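Protein CT_858 (Chlamydia trachomatis, PDB 3DOR) is the secreted chlamydial protease CPAF, probably a serine-type endopeptidase, which in its mature form assembles as a dimer. Local coordinates at residues B[272-278]-B[319-323]; B[277-281]-B[326-331]; B[297-301]-B[468-472]; B[381-385]-B[412-416]. All coordinates share one frame; numbering follows the deposited sequence.

Contact 1. Residues B[272-278]-B[319-323]; sequences SEGLFRA and EFAKI
The carboxylate of Glu-319 takes hold of two successive backbone amides. Leu-275 N donates to OE1 of Glu-319 at 2.7 Å, on the syn lone pair, and Phe-276 N donates to OE2 at 2.9 Å, nearly straight (175°) and also from the syn side, though tilted out of the carboxylate plane. A glutamate suits the place because two oxygens can serve neighbouring amides of a loop at once. Its CG is anti to the backbone N (chi1 179°) and the chain is extended beyond, carrying the charge from the helix to the loop. Gly-274, lacking a side chain, lets its CA lie 3.4 Å from Glu-319 OE1. OE2 has a further partner: a water donates to it and to Phe-276 O, while accepting from Ser-272 OG and, weakly, from Gly-274 N. The water thus ties the carboxylate to Ser-272, Gly-274 and Phe-276 of the loop.

Outward, the Phe-276 ring offers an edge to the acid, with CD1 3.2 Å from Glu-319 OE2 and the ring and carboxylate planes almost perpendicular. Over a face of this ring stands the edge of Phe-320, a T-shaped pair with centroids 5.6 Å apart and planes at 65°. Ile-323, branched at CB, serves two neighbours: CD1 packs on Phe-276 CB, and CG2 on Ala-278 CB at 3.8 Å.

The loop joining strands 268-271 and 278-284 is thereby fastened to helix 316-330. Phe-276 also reaches Leu-296 of strand 290-297 and Tyr-348 of helix 346-354, while Phe-320 leans on Leu-352 of that helix.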
loop_
_atom_site.group_PDB
_atom_site.type_symbol
_atom_site.label_atom_id
_atom_site.label_comp_id
_atom_site.label_asym_id
_atom_site.label_seq_id
_atom_site.Cartn_x
_atom_site.Cartn_y
_atom_site.Cartn_z
ATOM N N SER B 272 15.584 -32.469 -10.732
ATOM C CA SER B 272 15.855 -31.512 -9.667
ATOM C C SER B 272 14.841 -31.708 -8.543
ATOM O O SER B 272 13.714 -32.132 -8.784
ATOM C CB SER B 272 15.774 -30.090 -10.220
ATOM O OG SER B 272 16.211 -29.143 -9.264
ATOM N N GLU B 273 15.234 -31.376 -7.319
ATOM C CA GLU B 273 14.363 -31.577 -6.166
ATOM C C GLU B 273 13.846 -30.340 -5.440
ATOM O O GLU B 273 13.227 -30.470 -4.382
ATOM C CB GLU B 273 15.075 -32.461 -5.138
ATOM C CG GLU B 273 15.470 -33.832 -5.648
ATOM C CD GLU B 273 16.227 -34.643 -4.604
ATOM O OE1 GLU B 273 16.573 -35.809 -4.896
ATOM O OE2 GLU B 273 16.478 -34.115 -3.495
ATOM N N GLY B 274 14.078 -29.154 -5.984
ATOM C CA GLY B 274 13.615 -27.955 -5.305
ATOM C C GLY B 274 12.259 -27.393 -5.701
ATOM O O GLY B 274 11.290 -28.124 -5.916
ATOM N N LEU B 275 12.207 -26.068 -5.792
ATOM C CA LEU B 275 11.004 -25.329 -6.141
ATOM C C LEU B 275 10.586 -25.472 -7.610
ATOM O O LEU B 275 9.398 -25.552 -7.918
ATOM C CB LEU B 275 11.229 -23.848 -5.816
ATOM C CG LEU B 275 10.393 -23.150 -4.738
ATOM C CD1 LEU B 275 10.195 -24.040 -3.517
ATOM C CD2 LEU B 275 11.096 -21.857 -4.354
ATOM N N PHE B 276 11.563 -25.494 -8.510
ATOM C CA PHE B 276 11.295 -25.600 -9.944
ATOM C C PHE B 276 11.172 -27.028 -10.457
ATOM O O PHE B 276 11.854 -27.935 -9.981
ATOM C CB PHE B 276 12.424 -24.961 -10.777
ATOM C CG PHE B 276 12.573 -23.481 -10.605
ATOM C CD1 PHE B 276 13.390 -22.959 -9.612
ATOM C CD2 PHE B 276 11.927 -22.605 -11.473
ATOM C CE1 PHE B 276 13.570 -21.568 -9.484
ATOM C CE2 PHE B 276 12.097 -21.217 -11.356
ATOM C CZ PHE B 276 12.920 -20.699 -10.362
ATOM N N ARG B 277 10.313 -27.226 -11.447
ATOM C CA ARG B 277 10.222 -28.537 -12.067
ATOM C C ARG B 277 11.341 -28.477 -13.116
ATOM O O ARG B 277 11.320 -27.634 -14.019
ATOM C CB ARG B 277 8.879 -28.755 -12.773
ATOM C CG ARG B 277 8.850 -30.076 -13.541
ATOM C CD ARG B 277 7.501 -30.404 -14.165
ATOM N NE ARG B 277 7.560 -31.694 -14.846
ATOM C CZ ARG B 277 6.669 -32.123 -15.731
ATOM N NH1 ARG B 277 5.629 -31.368 -16.054
ATOM N NH2 ARG B 277 6.827 -33.301 -16.309
ATOM N N ALA B 278 12.325 -29.353 -12.991
ATOM C CA ALA B 278 13.428 -29.353 -13.929
ATOM C C ALA B 278 14.067 -30.726 -13.976
ATOM O O ALA B 278 14.237 -31.379 -12.939
ATOM C CB ALA B 278 14.457 -28.304 -13.514
ATOM N N GLU B 319 18.326 -21.093 -6.691
ATOM C CA GLU B 319 18.063 -22.457 -7.116
ATOM C C GLU B 319 18.103 -22.510 -8.646
ATOM O O GLU B 319 18.632 -23.459 -9.230
ATOM C CB GLU B 319 16.695 -22.943 -6.637
ATOM C CG GLU B 319 16.410 -24.371 -7.117
ATOM C CD GLU B 319 14.999 -24.828 -6.832
ATOM O OE1 GLU B 319 14.554 -24.669 -5.675
ATOM O OE2 GLU B 319 14.336 -25.358 -7.758
ATOM N N PHE B 320 17.537 -21.486 -9.285
ATOM C CA PHE B 320 17.506 -21.402 -10.745
ATOM C C PHE B 320 18.950 -21.459 -11.245
ATOM O O PHE B 320 19.270 -22.189 -12.190
ATOM C CB PHE B 320 16.847 -20.087 -11.180
ATOM C CG PHE B 320 16.616 -19.969 -12.670
ATOM C CD1 PHE B 320 15.410 -20.369 -13.231
ATOM C CD2 PHE B 320 17.591 -19.438 -13.501
ATOM C CE1 PHE B 320 15.175 -20.236 -14.606
ATOM C CE2 PHE B 320 17.363 -19.303 -14.879
ATOM C CZ PHE B 320 16.151 -19.703 -15.426
ATOM N N ALA B 321 19.818 -20.687 -10.596
ATOM C CA ALA B 321 21.229 -20.656 -10.962
ATOM C C ALA B 321 21.828 -22.057 -10.832
ATOM O O ALA B 321 22.589 -22.487 -11.690
ATOM C CB ALA B 321 21.992 -19.664 -10.069
ATOM N N LYS B 322 21.482 -22.773 -9.764
ATOM C CA LYS B 322 22.003 -24.130 -9.565
ATOM C C LYS B 322 21.592 -25.060 -10.719
ATOM O O LYS B 322 22.389 -25.855 -11.222
ATOM C CB LYS B 322 21.463 -24.734 -8.264
ATOM C CG LYS B 322 21.805 -23.994 -6.981
ATOM C CD LYS B 322 23.174 -24.382 -6.465
ATOM C CE LYS B 322 23.421 -23.803 -5.074
ATOM N NZ LYS B 322 22.448 -24.335 -4.087
ATOM N N ILE B 323 20.330 -24.970 -11.117
ATOM C CA ILE B 323 19.820 -25.809 -12.192
ATOM C C ILE B 323 20.521 -25.514 -13.515
ATOM O O ILE B 323 20.922 -26.434 -14.231
ATOM C CB ILE B 323 18.293 -25.623 -12.346
ATOM C CG1 ILE B 323 17.601 -26.015 -11.036
ATOM C CG2 ILE B 323 17.774 -26.478 -13.487
ATOM C CD1 ILE B 323 16.170 -25.477 -10.887
HETATM O O HOH W 1 14.084 -27.931 -8.432
#

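Contact 2. Residues B[277-281]-B[326-331]; sequences RAYIS and VFSSNT
Ile-280 reaches from its strand toward the C-terminal part of helix 316-330, between Phe-327 and Asn-330. From CB the side chain divides. CG1 is anti to the carbonyl carbon (chi1 -62°), which sets it at the edge of the Phe-327 ring, in the ring plane, 3.7 Å from CE2. CG2, the short branch, turns toward Thr-331 and lies near Asn-330 O and, at 4.1 Å, Thr-331 OG1. At the tip, CD1 meets Asn-330 twice, at the carbonyl O (3.7 Å) and at CB (3.8 Å), and more loosely touches Val-326 CG1. A beta-branched isoleucine fits both the strand and the contact, since its two arms address different parts of the segment 326-331.

Helix 316-330 is the connection of a beta-alpha-beta crossover: it joins the neighbouring parallel strands 290-297 and 333-337 of the mixed sheet in the ClpP/crotonase-like S41 protease region. Strand 278-281 runs almost parallel to helix residues 326-330, at 6°, with the axes 10.1 Å apart. Alternation along the strand sends Ala-278 and Ile-280 toward the helix and Tyr-279 away from it, where its OH bonds Ile-265 N and its ring meets Phe-295.

The small Ala-278 accommodates the broad phenyl of Phe-327, whose CZ lies 4.2 Å from the alanine CB; CE2 of the same ring approaches Tyr-279 O at 3.5 Å. Asn-330 turns its amide away from the isoleucine and back along its own helix, where ND2 donates to Val-326 O in both the carbonyl and the amide planes (N-H...O 168°).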
loop_
_atom_site.group_PDB
_atom_site.type_symbol
_atom_site.label_atom_id
_atom_site.label_comp_id
_atom_site.label_asym_id
_atom_site.label_seq_id
_atom_site.Cartn_x
_atom_site.Cartn_y
_atom_site.Cartn_z
ATOM N N ARG B 277 10.313 -27.226 -11.447
ATOM C CA ARG B 277 10.222 -28.537 -12.067
ATOM C C ARG B 277 11.341 -28.477 -13.116
ATOM O O ARG B 277 11.320 -27.634 -14.019
ATOM C CB ARG B 277 8.879 -28.755 -12.773
ATOM C CG ARG B 277 8.850 -30.076 -13.541
ATOM C CD ARG B 277 7.501 -30.404 -14.165
ATOM N NE ARG B 277 7.560 -31.694 -14.846
ATOM C CZ ARG B 277 6.669 -32.123 -15.731
ATOM N NH1 ARG B 277 5.629 -31.368 -16.054
ATOM N NH2 ARG B 277 6.827 -33.301 -16.309
ATOM N N ALA B 278 12.325 -29.353 -12.991
ATOM C CA ALA B 278 13.428 -29.353 -13.929
ATOM C C ALA B 278 14.067 -30.726 -13.976
ATOM O O ALA B 278 14.237 -31.379 -12.939
ATOM C CB ALA B 278 14.457 -28.304 -13.514
ATOM N N TYR B 279 14.422 -31.163 -15.176
ATOM C CA TYR B 279 15.036 -32.463 -15.324
ATOM C C TYR B 279 15.795 -32.558 -16.628
ATOM O O TYR B 279 15.818 -31.617 -17.424
ATOM C CB TYR B 279 13.961 -33.562 -15.247
ATOM C CG TYR B 279 12.921 -33.509 -16.348
ATOM C CD1 TYR B 279 13.158 -34.106 -17.582
ATOM C CD2 TYR B 279 11.708 -32.835 -16.162
ATOM C CE1 TYR B 279 12.222 -34.039 -18.611
ATOM C CE2 TYR B 279 10.761 -32.761 -17.188
ATOM C CZ TYR B 279 11.030 -33.363 -18.408
ATOM O OH TYR B 279 10.121 -33.281 -19.437
ATOM N N ILE B 280 16.438 -33.698 -16.825
ATOM C CA ILE B 280 17.194 -33.965 -18.032
ATOM C C ILE B 280 16.696 -35.304 -18.540
ATOM O O ILE B 280 16.576 -36.242 -17.758
ATOM C CB ILE B 280 18.702 -34.088 -17.747
ATOM C CG1 ILE B 280 19.246 -32.776 -17.183
ATOM C CG2 ILE B 280 19.439 -34.438 -19.019
ATOM C CD1 ILE B 280 20.750 -32.811 -16.909
ATOM N N SER B 281 16.382 -35.380 -19.831
ATOM C CA SER B 281 15.921 -36.617 -20.459
ATOM C C SER B 281 16.701 -36.791 -21.748
ATOM O O SER B 281 17.450 -35.907 -22.141
ATOM C CB SER B 281 14.431 -36.553 -20.805
ATOM O OG SER B 281 13.633 -36.454 -19.644
ATOM N N VAL B 326 23.885 -27.027 -13.739
ATOM C CA VAL B 326 23.785 -28.451 -14.034
ATOM C C VAL B 326 23.519 -28.649 -15.529
ATOM O O VAL B 326 24.112 -29.520 -16.160
ATOM C CB VAL B 326 22.646 -29.113 -13.234
ATOM C CG1 VAL B 326 22.344 -30.515 -13.805
ATOM C CG2 VAL B 326 23.047 -29.218 -11.762
ATOM N N PHE B 327 22.626 -27.841 -16.095
ATOM C CA PHE B 327 22.293 -27.961 -17.521
ATOM C C PHE B 327 23.494 -27.645 -18.409
ATOM O O PHE B 327 23.714 -28.307 -19.417
ATOM C CB PHE B 327 21.137 -27.012 -17.907
ATOM C CG PHE B 327 19.774 -27.454 -17.423
ATOM C CD1 PHE B 327 18.755 -26.526 -17.248
ATOM C CD2 PHE B 327 19.489 -28.790 -17.203
ATOM C CE1 PHE B 327 17.470 -26.930 -16.865
ATOM C CE2 PHE B 327 18.213 -29.198 -16.822
ATOM C CZ PHE B 327 17.206 -28.271 -16.653
ATOM N N SER B 328 24.266 -26.627 -18.042
ATOM C CA SER B 328 25.427 -26.240 -18.841
ATOM C C SER B 328 26.463 -27.346 -19.005
ATOM O O SER B 328 27.172 -27.387 -20.004
ATOM C CB SER B 328 26.116 -25.010 -18.241
ATOM O OG SER B 328 25.281 -23.876 -18.310
ATOM N N SER B 329 26.544 -28.249 -18.038
ATOM C CA SER B 329 27.532 -29.318 -18.111
ATOM C C SER B 329 26.977 -30.709 -18.398
ATOM O O SER B 329 27.735 -31.665 -18.526
ATOM C CB SER B 329 28.323 -29.373 -16.797
ATOM O OG SER B 329 29.072 -28.190 -16.607
ATOM N N ASN B 330 25.666 -30.841 -18.511
ATOM C CA ASN B 330 25.095 -32.163 -18.722
ATOM C C ASN B 330 23.998 -32.184 -19.754
ATOM O O ASN B 330 23.158 -33.084 -19.750
ATOM C CB ASN B 330 24.535 -32.665 -17.401
ATOM C CG ASN B 330 25.602 -32.812 -16.353
ATOM O OD1 ASN B 330 26.287 -33.832 -16.296
ATOM N ND2 ASN B 330 25.774 -31.780 -15.529
ATOM N N THR B 331 24.041 -31.231 -20.673
ATOM C CA THR B 331 22.977 -31.126 -21.641
ATOM C C THR B 331 23.471 -30.541 -22.978
ATOM O O THR B 331 24.527 -29.904 -23.031
ATOM C CB THR B 331 21.886 -30.255 -20.957
ATOM O OG1 THR B 331 20.649 -30.967 -20.903
ATOM C CG2 THR B 331 21.756 -28.940 -21.617
#

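Contact 3. Residues B[297-301]-B[468-472]; sequences RIPTY and CADFF
The hydroxyl of Tyr-301 hangs over one face of the Phe-472 ring, offset toward the rim with OH 3.1 Å from CG, and is hydrogen-bonded to Gln-338 OE1. Gln-338 also donates through NE2 to Ala-469 O, so one amide side chain holds both sides of the contact and gives a buried hydroxyl its polar partner. This lies in the ClpP/crotonase-like core of the S41 protease region, where the loop leaving strand 290-297 meets the first turn of helix 468-478.

Tyrosine suits the position by combining a long flat body with a polar end. Its ring runs beside the helix start: CD1 lies 3.5 Å from Cys-468 CB, CE1 is 3.8 Å from Ala-469 CA, and CZ packs on Phe-472 CB. The small Cys-468 and Ala-469 permit so close a passage. Cys-468 SG makes an oblique sulfur-aromatic contact, 5.5 Å from the Tyr-301 ring centroid.

Phe-472 has CG anti to the backbone N (chi1 -176°), which carries its ring under the tyrosine hydroxyl. The two ring planes are inclined at 35°, neither stacked nor edge-to-face. Leu-349 of helix 346-354 touches both side chains, and Ile-336 of strand 333-337 touches Phe-472. Ile-298 and Phe-472 approach each other from opposite directions, and CD1 of the isoleucine ends 3.7 Å from Phe-472 CZ.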
loop_
_atom_site.group_PDB
_atom_site.type_symbol
_atom_site.label_atom_id
_atom_site.label_comp_id
_atom_site.label_asym_id
_atom_site.label_seq_id
_atom_site.Cartn_x
_atom_site.Cartn_y
_atom_site.Cartn_z
ATOM N N ARG B 297 10.613 -25.574 -16.309
ATOM C CA ARG B 297 9.379 -24.799 -16.430
ATOM C C ARG B 297 9.508 -23.560 -15.548
ATOM O O ARG B 297 9.896 -23.671 -14.381
ATOM C CB ARG B 297 8.156 -25.625 -15.995
ATOM C CG ARG B 297 6.851 -24.812 -15.956
ATOM C CD ARG B 297 5.585 -25.648 -15.671
ATOM N NE ARG B 297 4.487 -24.755 -15.302
ATOM C CZ ARG B 297 3.938 -23.863 -16.128
ATOM N NH1 ARG B 297 4.356 -23.751 -17.384
ATOM N NH2 ARG B 297 3.019 -23.026 -15.678
ATOM N N ILE B 298 9.249 -22.380 -16.113
ATOM C CA ILE B 298 9.280 -21.134 -15.334
ATOM C C ILE B 298 7.785 -20.874 -15.190
ATOM O O ILE B 298 7.123 -20.491 -16.152
ATOM C CB ILE B 298 9.965 -19.973 -16.110
ATOM C CG1 ILE B 298 11.432 -20.309 -16.379
ATOM C CG2 ILE B 298 9.883 -18.680 -15.307
ATOM C CD1 ILE B 298 12.182 -19.223 -17.172
ATOM N N PRO B 299 7.230 -21.084 -13.985
ATOM C CA PRO B 299 5.800 -20.896 -13.734
ATOM C C PRO B 299 5.265 -19.480 -13.539
ATOM O O PRO B 299 4.122 -19.184 -13.915
ATOM C CB PRO B 299 5.564 -21.790 -12.517
ATOM C CG PRO B 299 6.798 -21.536 -11.706
ATOM C CD PRO B 299 7.927 -21.495 -12.747
ATOM N N THR B 300 6.075 -18.610 -12.954
ATOM C CA THR B 300 5.657 -17.236 -12.709
ATOM C C THR B 300 6.887 -16.368 -12.517
ATOM O O THR B 300 7.975 -16.888 -12.243
ATOM C CB THR B 300 4.809 -17.135 -11.425
ATOM O OG1 THR B 300 4.523 -15.759 -11.152
ATOM C CG2 THR B 300 5.570 -17.723 -10.233
ATOM N N TYR B 301 6.723 -15.054 -12.672
ATOM C CA TYR B 301 7.831 -14.144 -12.464
ATOM C C TYR B 301 7.681 -13.372 -11.158
ATOM O O TYR B 301 8.469 -12.479 -10.852
ATOM C CB TYR B 301 8.020 -13.211 -13.669
ATOM C CG TYR B 301 8.500 -13.972 -14.897
ATOM C CD1 TYR B 301 7.611 -14.336 -15.908
ATOM C CD2 TYR B 301 9.828 -14.401 -15.007
ATOM C CE1 TYR B 301 8.024 -15.116 -16.999
ATOM C CE2 TYR B 301 10.254 -15.186 -16.104
ATOM C CZ TYR B 301 9.341 -15.539 -17.087
ATOM O OH TYR B 301 9.715 -16.345 -18.142
ATOM N N CYS B 468 5.500 -10.117 -17.935
ATOM C CA CYS B 468 6.849 -10.671 -18.012
ATOM C C CYS B 468 6.878 -11.941 -18.862
ATOM O O CYS B 468 7.894 -12.224 -19.491
ATOM C CB CYS B 468 7.415 -10.944 -16.614
ATOM S SG CYS B 468 7.825 -9.425 -15.701
ATOM N N ALA B 469 5.773 -12.691 -18.887
ATOM C CA ALA B 469 5.687 -13.918 -19.699
ATOM C C ALA B 469 5.487 -13.560 -21.184
ATOM O O ALA B 469 5.574 -14.428 -22.073
ATOM C CB ALA B 469 4.565 -14.822 -19.202
ATOM N N ASP B 470 5.181 -12.282 -21.436
ATOM C CA ASP B 470 5.089 -11.767 -22.802
ATOM C C ASP B 470 6.554 -11.408 -23.112
ATOM O O ASP B 470 7.099 -11.777 -24.151
ATOM C CB ASP B 470 4.294 -10.441 -22.891
ATOM C CG ASP B 470 2.795 -10.639 -23.058
ATOM O OD1 ASP B 470 2.382 -11.362 -23.991
ATOM O OD2 ASP B 470 2.029 -10.049 -22.262
ATOM N N PHE B 471 7.176 -10.681 -22.181
ATOM C CA PHE B 471 8.556 -10.193 -22.333
ATOM C C PHE B 471 9.671 -11.237 -22.469
ATOM O O PHE B 471 10.605 -11.052 -23.267
ATOM C CB PHE B 471 8.916 -9.256 -21.166
ATOM C CG PHE B 471 7.957 -8.100 -20.977
ATOM C CD1 PHE B 471 7.867 -7.454 -19.738
ATOM C CD2 PHE B 471 7.142 -7.662 -22.022
ATOM C CE1 PHE B 471 6.968 -6.381 -19.541
ATOM C CE2 PHE B 471 6.247 -6.601 -21.843
ATOM C CZ PHE B 471 6.158 -5.959 -20.599
ATOM N N PHE B 472 9.589 -12.309 -21.683
ATOM C CA PHE B 472 10.607 -13.360 -21.716
ATOM C C PHE B 472 10.853 -13.844 -23.148
ATOM O O PHE B 472 11.973 -13.757 -23.647
ATOM C CB PHE B 472 10.201 -14.544 -20.807
ATOM C CG PHE B 472 11.245 -15.642 -20.711
ATOM C CD1 PHE B 472 12.379 -15.477 -19.922
ATOM C CD2 PHE B 472 11.068 -16.857 -21.387
ATOM C CE1 PHE B 472 13.332 -16.511 -19.794
ATOM C CE2 PHE B 472 12.004 -17.894 -21.274
ATOM C CZ PHE B 472 13.144 -17.721 -20.469
#

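Contact 4. Residues B[381-385]-B[412-416]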
loop_
_atom_site.group_PDB
_atom_site.type_symbol
_atom_site.label_atom_id
_atom_site.label_comp_id
_atom_site.label_asym_id
_atom_site.label_seq_id
_atom_site.Cartn_x
_atom_site.Cartn_y
_atom_site.Cartn_z
ATOM N N TRP B 381 16.309 8.084 -7.318
ATOM C CA TRP B 381 17.347 7.230 -7.890
ATOM C C TRP B 381 18.643 8.037 -7.990
ATOM O O TRP B 381 19.728 7.545 -7.666
ATOM C CB TRP B 381 16.963 6.752 -9.293
ATOM C CG TRP B 381 16.014 5.585 -9.330
ATOM C CD1 TRP B 381 14.769 5.555 -9.899
ATOM C CD2 TRP B 381 16.239 4.279 -8.785
ATOM N NE1 TRP B 381 14.206 4.306 -9.741
ATOM C CE2 TRP B 381 15.088 3.505 -9.059
ATOM C CE3 TRP B 381 17.304 3.686 -8.091
ATOM C CZ2 TRP B 381 14.970 2.167 -8.662
ATOM C CZ3 TRP B 381 17.190 2.357 -7.697
ATOM C CH2 TRP B 381 16.029 1.611 -7.984
ATOM N N LEU B 382 18.525 9.282 -8.443
ATOM C CA LEU B 382 19.694 10.131 -8.606
ATOM C C LEU B 382 20.372 10.489 -7.287
ATOM O O LEU B 382 21.593 10.442 -7.199
ATOM C CB LEU B 382 19.331 11.393 -9.395
ATOM C CG LEU B 382 19.115 11.156 -10.902
ATOM C CD1 LEU B 382 18.436 12.360 -11.541
ATOM C CD2 LEU B 382 20.452 10.881 -11.576
ATOM N N THR B 383 19.605 10.830 -6.256
ATOM C CA THR B 383 20.242 11.163 -4.988
ATOM C C THR B 383 20.856 9.892 -4.405
ATOM O O THR B 383 21.950 9.917 -3.849
ATOM C CB THR B 383 19.246 11.773 -3.971
ATOM O OG1 THR B 383 18.320 10.775 -3.536
ATOM C CG2 THR B 383 18.483 12.914 -4.600
ATOM N N LEU B 384 20.160 8.773 -4.565
ATOM C CA LEU B 384 20.636 7.494 -4.052
ATOM C C LEU B 384 22.001 7.095 -4.630
ATOM O O LEU B 384 22.866 6.589 -3.918
ATOM C CB LEU B 384 19.615 6.399 -4.380
ATOM C CG LEU B 384 19.669 5.055 -3.653
ATOM C CD1 LEU B 384 18.625 4.138 -4.259
ATOM C CD2 LEU B 384 21.036 4.415 -3.773
ATOM N N LEU B 385 22.189 7.326 -5.923
ATOM C CA LEU B 385 23.428 6.941 -6.591
ATOM C C LEU B 385 24.348 8.111 -6.869
ATOM O O LEU B 385 25.321 7.982 -7.608
ATOM C CB LEU B 385 23.097 6.237 -7.907
ATOM C CG LEU B 385 22.101 5.082 -7.765
ATOM C CD1 LEU B 385 21.670 4.589 -9.148
ATOM C CD2 LEU B 385 22.746 3.966 -6.939
ATOM N N ALA B 412 24.190 0.829 -11.911
ATOM C CA ALA B 412 24.035 2.130 -11.263
ATOM C C ALA B 412 23.904 3.208 -12.333
ATOM O O ALA B 412 23.053 4.084 -12.234
ATOM C CB ALA B 412 25.234 2.426 -10.352
ATOM N N GLU B 413 24.737 3.129 -13.367
ATOM C CA GLU B 413 24.687 4.100 -14.448
ATOM C C GLU B 413 23.364 4.035 -15.204
ATOM O O GLU B 413 22.862 5.062 -15.656
ATOM C CB GLU B 413 25.856 3.888 -15.413
ATOM C CG GLU B 413 27.211 4.248 -14.809
ATOM C CD GLU B 413 27.230 5.665 -14.247
ATOM O OE1 GLU B 413 26.781 6.587 -14.961
ATOM O OE2 GLU B 413 27.689 5.865 -13.100
ATOM N N TYR B 414 22.803 2.836 -15.347
ATOM C CA TYR B 414 21.519 2.690 -16.031
ATOM C C TYR B 414 20.444 3.393 -15.217
ATOM O O TYR B 414 19.618 4.121 -15.766
ATOM C CB TYR B 414 21.130 1.213 -16.180
ATOM C CG TYR B 414 21.729 0.499 -17.369
ATOM C CD1 TYR B 414 21.944 -0.877 -17.325
ATOM C CD2 TYR B 414 22.039 1.178 -18.554
ATOM C CE1 TYR B 414 22.446 -1.566 -18.421
ATOM C CE2 TYR B 414 22.545 0.495 -19.660
ATOM C CZ TYR B 414 22.743 -0.883 -19.583
ATOM O OH TYR B 414 23.226 -1.596 -20.661
ATOM N N LEU B 415 20.454 3.158 -13.906
ATOM C CA LEU B 415 19.469 3.756 -13.013
ATOM C C LEU B 415 19.541 5.287 -13.025
ATOM O O LEU B 415 18.509 5.964 -12.994
ATOM C CB LEU B 415 19.651 3.211 -11.593
ATOM C CG LEU B 415 19.310 1.723 -11.437
ATOM C CD1 LEU B 415 19.782 1.212 -10.084
ATOM C CD2 LEU B 415 17.815 1.523 -11.593
ATOM N N LYS B 416 20.750 5.833 -13.085
ATOM C CA LYS B 416 20.902 7.284 -13.138
ATOM C C LYS B 416 20.405 7.810 -14.479
ATOM O O LYS B 416 19.779 8.867 -14.548
ATOM C CB LYS B 416 22.360 7.676 -12.910
ATOM C CG LYS B 416 22.713 7.661 -11.440
ATOM C CD LYS B 416 24.111 7.157 -11.167
ATOM C CE LYS B 416 25.175 8.147 -11.570
ATOM N NZ LYS B 416 26.480 7.723 -10.974
#
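Trp-381 lays a face of its indole over one methyl of Leu-415, CD2, which sits 3.9 Å from the centroid of the six-membered ring and only 5° off its normal, a CH-pi contact, while CD1 lies past the rim by Trp-381 CZ3. This is helix-helix packing between the end of helix 372-384 and helix 409-428; helix 391-398 packs alongside, where Leu-398 touches both Trp-381 and Leu-415. A broad indole suits a forked leucine because one methyl can sit on the face and the other at its border.

Leu-385, the first residue to leave the helix, points inward. Its CD1 presses on helix 409-428 at Ala-412 O (3.4 Å) and Leu-415 CB (3.5 Å) together, the latter tighter than usual for two carbons; the small Ala-412 suits such close approach. Leu-382 meets the C-terminal end of segment 412-416, its CD2 3.7 Å from Lys-416 O.

Lys-416 does double duty at the partly exposed border. Its methylenes pack against the leucines, with CD 3.5 Å from Leu-385 CB, and the chain, bent at chi2 and chi3 (73°), swings the ammonium back toward its own helix. There NZ forms a salt bridge to Glu-413 OE2 at 3.1 Å, approaching from the syn side but out of the carboxylate plane.

In the fold
Contacts 1 and 2 are centred about 10 Å apart and share helix 316-330: the first fastens the loop leading into strand 278-284 to its first half, the second fastens the strand itself to its C-terminal part. Contact 3 lies nearer the centre of the chain, its centre about 15 Å from that of contact 1; the probable hydrogen bond Arg-277 O to Arg-297 N and Phe-320 against Ile-298 join the two. Along the chain contact 3 crosses both, tying neighbouring parts of the mixed sheet and its helices into one core. Contact 4 falls between the two segments of contact 3 in sequence, yet stands about 27 Å away, centre to centre, in a separate helical excursion from that core.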